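Side-chain contact in chitin oligosaccharide binding protein NagB2 (Paenibacillus sp. FPU-7, PDB 7EHU), which binds short chitin oligosaccharides such as N,N'-diacetylchitobiose and N,N',N''-triacetylchitotriose, probably as the extracellular solute-binding component of an ABC-type sugar uptake system: residues G197-M202 with L255-G260. Residues are numbered along the deposited sequence; the frame is centred on the assembly and turned at random.
With NAG (2-acetamido-2-deoxy-beta-D-glucopyranose), chain B.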
loop_
_atom_site.group_PDB
_atom_site.type_symbol
_atom_site.label_atom_id
_atom_site.label_comp_id
_atom_site.label_asym_id
_atom_site.label_seq_id
_atom_site.Cartn_x
_atom_site.Cartn_y
_atom_site.Cartn_z
ATOM N N GLY A 197 6.661 5.693 9.493
ATOM C CA GLY A 197 5.568 5.316 10.378
ATOM C C GLY A 197 4.415 4.615 9.683
ATOM O O GLY A 197 3.686 3.836 10.317
ATOM N N TRP A 198 4.232 4.864 8.384
ATOM C CA TRP A 198 3.160 4.210 7.640
ATOM C C TRP A 198 3.289 2.688 7.713
ATOM O O TRP A 198 2.284 1.972 7.621
ATOM C CB TRP A 198 3.161 4.673 6.179
ATOM C CG TRP A 198 4.226 4.041 5.330
ATOM C CD1 TRP A 198 5.514 4.471 5.162
ATOM C CD2 TRP A 198 4.103 2.831 4.565
ATOM N NE1 TRP A 198 6.193 3.606 4.344
ATOM C CE2 TRP A 198 5.349 2.595 3.963
ATOM C CE3 TRP A 198 3.049 1.924 4.332
ATOM C CZ2 TRP A 198 5.557 1.523 3.115
ATOM C CZ3 TRP A 198 3.272 0.863 3.514
ATOM C CH2 TRP A 198 4.516 0.662 2.920
ATOM N N ALA A 199 4.511 2.172 7.855
ATOM C CA ALA A 199 4.690 0.721 7.928
ATOM C C ALA A 199 4.094 0.158 9.214
ATOM O O ALA A 199 3.533 -0.948 9.212
ATOM C CB ALA A 199 6.171 0.388 7.827
ATOM N N ILE A 200 4.219 0.897 10.319
ATOM C CA ILE A 200 3.521 0.527 11.549
ATOM C C ILE A 200 2.020 0.599 11.324
ATOM O O ILE A 200 1.261 -0.255 11.795
ATOM C CB ILE A 200 3.949 1.433 12.714
ATOM C CG1 ILE A 200 5.449 1.335 13.004
ATOM C CG2 ILE A 200 3.163 1.076 13.983
ATOM C CD1 ILE A 200 5.988 2.528 13.806
ATOM N N ASN A 201 1.571 1.624 10.605
ATOM C CA ASN A 201 0.145 1.793 10.375
ATOM C C ASN A 201 -0.475 0.676 9.554
ATOM O O ASN A 201 -1.690 0.480 9.637
ATOM C CB ASN A 201 -0.165 3.157 9.760
ATOM C CG ASN A 201 -0.108 4.285 10.787
ATOM O OD1 ASN A 201 -0.216 4.060 11.990
ATOM N ND2 ASN A 201 0.034 5.506 10.300
ATOM N N MET A 202 0.303 -0.064 8.767
ATOM C CA MET A 202 -0.284 -1.231 8.099
ATOM C C MET A 202 -0.844 -2.183 9.138
ATOM O O MET A 202 -1.995 -2.626 9.064
ATOM C CB MET A 202 0.790 -1.951 7.277
ATOM C CG MET A 202 1.193 -1.215 6.006
ATOM S SD MET A 202 2.085 -2.290 4.836
ATOM C CE MET A 202 3.718 -2.252 5.600
ATOM N N LEU A 255 14.828 1.155 12.351
ATOM C CA LEU A 255 14.932 0.531 11.043
ATOM C C LEU A 255 13.993 1.209 10.064
ATOM O O LEU A 255 12.863 1.552 10.418
ATOM C CB LEU A 255 14.533 -0.940 11.141
ATOM C CG LEU A 255 15.472 -1.800 11.980
ATOM C CD1 LEU A 255 14.793 -3.144 12.280
ATOM C CD2 LEU A 255 16.805 -2.036 11.289
ATOM N N LYS A 256 14.454 1.364 8.830
ATOM C CA LYS A 256 13.615 1.803 7.725
ATOM C C LYS A 256 12.708 0.656 7.279
ATOM O O LYS A 256 12.982 -0.518 7.542
ATOM C CB LYS A 256 14.505 2.206 6.545
ATOM C CG LYS A 256 15.534 3.302 6.819
ATOM C CD LYS A 256 16.191 3.809 5.521
ATOM C CE LYS A 256 16.784 2.685 4.651
ATOM N NZ LYS A 256 18.006 3.130 3.908
ATOM N N TYR A 257 11.643 1.019 6.559
ATOM C CA TYR A 257 10.696 0.037 6.031
ATOM C C TYR A 257 11.423 -1.118 5.362
ATOM O O TYR A 257 11.144 -2.284 5.646
ATOM C CB TYR A 257 9.791 0.737 5.007
ATOM C CG TYR A 257 8.864 -0.146 4.232
ATOM C CD1 TYR A 257 7.983 -0.998 4.868
ATOM C CD2 TYR A 257 8.849 -0.094 2.850
ATOM C CE1 TYR A 257 7.111 -1.790 4.145
ATOM C CE2 TYR A 257 7.993 -0.868 2.111
ATOM C CZ TYR A 257 7.107 -1.701 2.764
ATOM O OH TYR A 257 6.234 -2.430 1.987
ATOM N N SER A 258 12.332 -0.805 4.437
ATOM C CA SER A 258 13.002 -1.851 3.669
ATOM C C SER A 258 13.928 -2.697 4.537
ATOM O O SER A 258 14.177 -3.874 4.222
ATOM C CB SER A 258 13.784 -1.218 2.526
ATOM O OG SER A 258 14.785 -0.341 3.028
ATOM N N GLU A 259 14.428 -2.132 5.636
ATOM C CA GLU A 259 15.251 -2.909 6.555
ATOM C C GLU A 259 14.405 -3.879 7.364
ATOM O O GLU A 259 14.859 -4.989 7.656
ATOM C CB GLU A 259 16.027 -1.946 7.457
ATOM C CG GLU A 259 17.109 -1.148 6.695
ATOM C CD GLU A 259 17.735 0.003 7.490
ATOM O OE1 GLU A 259 17.137 0.477 8.454
ATOM O OE2 GLU A 259 18.846 0.428 7.103
ATOM N N GLY A 260 13.164 -3.504 7.697
ATOM C CA GLY A 260 12.241 -4.466 8.272
ATOM C C GLY A 260 11.942 -5.609 7.321
ATOM O O GLY A 260 11.891 -6.771 7.725
HETATM C C1 NAG B . 1.543 2.077 0.229
HETATM C C2 NAG B . 1.406 3.374 0.988
HETATM C C3 NAG B . 0.399 3.229 2.128
HETATM C C4 NAG B . -0.927 2.697 1.596
HETATM C C5 NAG B . -0.704 1.410 0.807
HETATM C C6 NAG B . -1.963 0.876 0.158
HETATM C C7 NAG B . 3.268 4.966 1.047
HETATM C C8 NAG B . 4.578 5.328 1.692
HETATM N N2 NAG B . 2.684 3.850 1.490
HETATM O O3 NAG B . 0.233 4.503 2.737
HETATM O O4 NAG B . -1.837 2.399 2.651
HETATM O O5 NAG B . 0.262 1.650 -0.229
HETATM O O6 NAG B . -2.523 1.808 -0.756
HETATM O O7 NAG B . 2.753 5.664 0.172
#
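Trp198 turns the edge of its six-membered ring into one face of Tyr257. The pair is edge-to-face, with ring centroids 4.5 Å apart and planes inclined at 55°. Trp198 CZ2 sits over the centre of the phenol, and Trp198 CH2 comes to 3.5 Å from Tyr257 CZ. With CG anti to the backbone N (chi1 173°), the phenol extends toward helix 197-212. Two aliphatic groups of that helix complete the contact: Ala199 CB lies 3.7 Å from Tyr257 CD1, and Met202 CE meets Tyr257 CE1 at the same distance. Met202 bends at chi3 (-80°), which brings CE to the phenol rim. One face of the indole carries the acetamido group of a bound NAG. NAG N2 stands 3.5 Å from Trp198 CE3, and the methyl NAG C8 packs on the pyrrole side, 3.6 Å from Trp198 NE1. A leucine in place of Trp198 would probably leave the acetamido group without the indole face it packs on and Tyr257 without its edge-on partner. Further out, Tyr257 OH is hydrogen-bonded to Asp274 and Trp277, which fixes the far end of the ring. The backbone N of Tyr257 is hydrogen-bonded to the side chain of Asp196. Tyr257 thus backs an aromatic wall of the pocket. Aromatic side chains packing on sugar units are common in carbohydrate-binding sites, here the chitin-oligosaccharide pocket of a solute-binding protein of the PBP clan.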